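Local coordinates for protein Cyp101j2 (PDB 5KYO) that is a haem-containing cytochrome P450 monooxygenase that probably hydroxylates the monoterpene 1,8-cineole, at residues G56-Q61 with L411-G416. Sequence-based numbering, arbitrary orientation.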
loop_
_atom_site.group_PDB
_atom_site.type_symbol
_atom_site.label_atom_id
_atom_site.label_comp_id
_atom_site.label_asym_id
_atom_site.label_seq_id
_atom_site.Cartn_x
_atom_site.Cartn_y
_atom_site.Cartn_z
ATOM N N GLY A 56 -1.995 -14.996 19.208
ATOM C CA GLY A 56 -2.609 -13.762 18.759
ATOM C C GLY A 56 -1.853 -12.536 19.242
ATOM O O GLY A 56 -2.216 -11.916 20.244
ATOM N N LEU A 57 -0.776 -12.209 18.535
ATOM C CA LEU A 57 -0.046 -10.965 18.742
ATOM C C LEU A 57 -0.674 -9.871 17.883
ATOM O O LEU A 57 -1.427 -10.168 16.958
ATOM C CB LEU A 57 1.434 -11.134 18.375
ATOM C CG LEU A 57 2.178 -12.241 19.125
ATOM C CD1 LEU A 57 3.606 -12.413 18.603
ATOM C CD2 LEU A 57 2.183 -11.911 20.593
ATOM N N ASP A 58 -0.383 -8.616 18.208
ATOM C CA ASP A 58 -0.720 -7.513 17.323
ATOM C C ASP A 58 0.262 -7.502 16.155
ATOM O O ASP A 58 1.435 -7.785 16.340
ATOM C CB ASP A 58 -0.687 -6.184 18.083
ATOM C CG ASP A 58 -0.593 -4.988 17.163
ATOM O OD1 ASP A 58 -1.636 -4.577 16.607
ATOM O OD2 ASP A 58 0.524 -4.456 16.989
ATOM N N PHE A 59 -0.220 -7.175 14.955
ATOM C CA PHE A 59 0.617 -7.113 13.749
ATOM C C PHE A 59 1.912 -6.340 13.965
ATOM O O PHE A 59 3.006 -6.854 13.727
ATOM C CB PHE A 59 -0.172 -6.464 12.594
ATOM C CG PHE A 59 0.597 -6.354 11.300
ATOM C CD1 PHE A 59 1.434 -5.271 11.062
ATOM C CD2 PHE A 59 0.424 -7.287 10.301
ATOM C CE1 PHE A 59 2.116 -5.152 9.881
ATOM C CE2 PHE A 59 1.104 -7.176 9.107
ATOM C CZ PHE A 59 1.955 -6.112 8.895
ATOM N N HIS A 60 1.805 -5.093 14.408
ATOM C CA HIS A 60 3.002 -4.271 14.497
ATOM C C HIS A 60 3.896 -4.689 15.679
ATOM O O HIS A 60 5.129 -4.591 15.606
ATOM C CB HIS A 60 2.598 -2.801 14.547
ATOM C CG HIS A 60 2.025 -2.322 13.250
ATOM N ND1 HIS A 60 0.710 -2.534 12.888
ATOM C CD2 HIS A 60 2.615 -1.737 12.177
ATOM C CE1 HIS A 60 0.504 -2.057 11.673
ATOM N NE2 HIS A 60 1.645 -1.567 11.221
ATOM N N GLN A 61 3.271 -5.186 16.743
ATOM C CA GLN A 61 3.996 -5.699 17.898
ATOM C C GLN A 61 4.870 -6.884 17.491
ATOM O O GLN A 61 6.047 -6.923 17.806
ATOM C CB GLN A 61 3.011 -6.101 19.004
ATOM C CG GLN A 61 3.597 -6.984 20.097
ATOM C CD GLN A 61 2.520 -7.734 20.874
ATOM O OE1 GLN A 61 1.537 -8.202 20.298
ATOM N NE2 GLN A 61 2.702 -7.850 22.190
ATOM N N LEU A 411 -8.500 -9.545 17.255
ATOM C CA LEU A 411 -8.066 -9.333 15.867
ATOM C C LEU A 411 -7.060 -10.400 15.461
ATOM O O LEU A 411 -6.268 -10.843 16.285
ATOM C CB LEU A 411 -7.439 -7.945 15.713
ATOM C CG LEU A 411 -8.368 -6.802 16.135
ATOM C CD1 LEU A 411 -7.725 -5.443 15.987
ATOM C CD2 LEU A 411 -9.680 -6.897 15.365
ATOM N N ARG A 412 -7.084 -10.807 14.191
ATOM C CA ARG A 412 -6.053 -11.676 13.638
ATOM C C ARG A 412 -5.492 -10.990 12.386
ATOM O O ARG A 412 -6.192 -10.196 11.752
ATOM C CB ARG A 412 -6.610 -13.063 13.294
ATOM C CG ARG A 412 -7.775 -13.530 14.164
ATOM N N TYR A 413 -4.245 -11.287 12.026
ATOM C CA TYR A 413 -3.598 -10.535 10.949
ATOM C C TYR A 413 -2.831 -11.392 9.954
ATOM O O TYR A 413 -2.322 -12.470 10.297
ATOM C CB TYR A 413 -2.617 -9.522 11.520
ATOM C CG TYR A 413 -3.135 -8.701 12.673
ATOM C CD1 TYR A 413 -3.106 -9.203 13.975
ATOM C CD2 TYR A 413 -3.623 -7.417 12.476
ATOM C CE1 TYR A 413 -3.559 -8.463 15.029
ATOM C CE2 TYR A 413 -4.078 -6.651 13.544
ATOM C CZ TYR A 413 -4.041 -7.188 14.820
ATOM O OH TYR A 413 -4.482 -6.468 15.911
ATOM N N SER A 414 -2.708 -10.882 8.732
ATOM C CA SER A 414 -1.829 -11.491 7.727
ATOM C C SER A 414 -0.660 -10.590 7.379
ATOM O O SER A 414 -0.764 -9.361 7.438
ATOM C CB SER A 414 -2.591 -11.811 6.436
ATOM O OG SER A 414 -3.588 -12.791 6.657
ATOM N N ASN A 415 0.450 -11.220 7.003
ATOM C CA ASN A 415 1.571 -10.525 6.384
ATOM C C ASN A 415 1.560 -10.742 4.885
ATOM O O ASN A 415 0.979 -11.698 4.388
ATOM C CB ASN A 415 2.921 -11.017 6.918
ATOM C CG ASN A 415 3.222 -10.527 8.329
ATOM O OD1 ASN A 415 3.495 -9.342 8.549
ATOM N ND2 ASN A 415 3.239 -11.451 9.279
ATOM N N GLY A 416 2.254 -9.875 4.181
ATOM C CA GLY A 416 2.442 -10.033 2.746
ATOM C C GLY A 416 3.035 -8.727 2.295
ATOM O O GLY A 416 3.515 -7.937 3.110
HETATM O O HOH W 1 -4.241 -3.559 15.283
#
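The flat ring of Y413 packs against the first turn of helix 59-69 and turns one face to the backbone and CB of F59. This joins the start of the helix to strand 413-414, one half of a two-stranded antiparallel sheet in the cytochrome P450 fold. The F59 N sits 3.5 Å above the plane of the Y413 ring, offset toward the rim. CB of F59 stands over the same face in a CH-pi contact, 3.9 Å from the centroid of the Y413 ring. F59 in turn presents its edge to the strand: CB of Y413 and the carbonyl O of S414 lie near the plane of its ring, S414 O being 3.3 Å from F59 CE2. OD1 of N415 approaches CE2 and CZ of F59 obliquely, the amide turned 40° from the ring, while accepting a hydrogen bond from W63.

With CG anti to its carbonyl carbon (chi1 -46°), Y413 reaches across to the loop before the helix, where its CE1 comes 3.3 Å from O of L57. A flat aromatic suits this place because its face can lie against the backbone N and CB of F59 while its hydroxyl reaches a water. Phenylalanine suits position 59: its ring also meets F281 edge-to-face, and the F59 side chain lies about 11 Å from the haem.

D58 is the N-cap and forms a capping box with Q61. N of Q61 donates to OD2 of D58 on the anti side, 23° out of the carboxylate plane, and the glutamine answers, its OE1 accepting from D58 N at 2.9 Å. Replacing Y413 by an alanine is likely to take away the face packed on F59 N and CB, and leave the water beside D58 without its phenolic partner. That water donates to OD1 of D58 and hydrogen-bonds OH of Y413 at 3.0 Å.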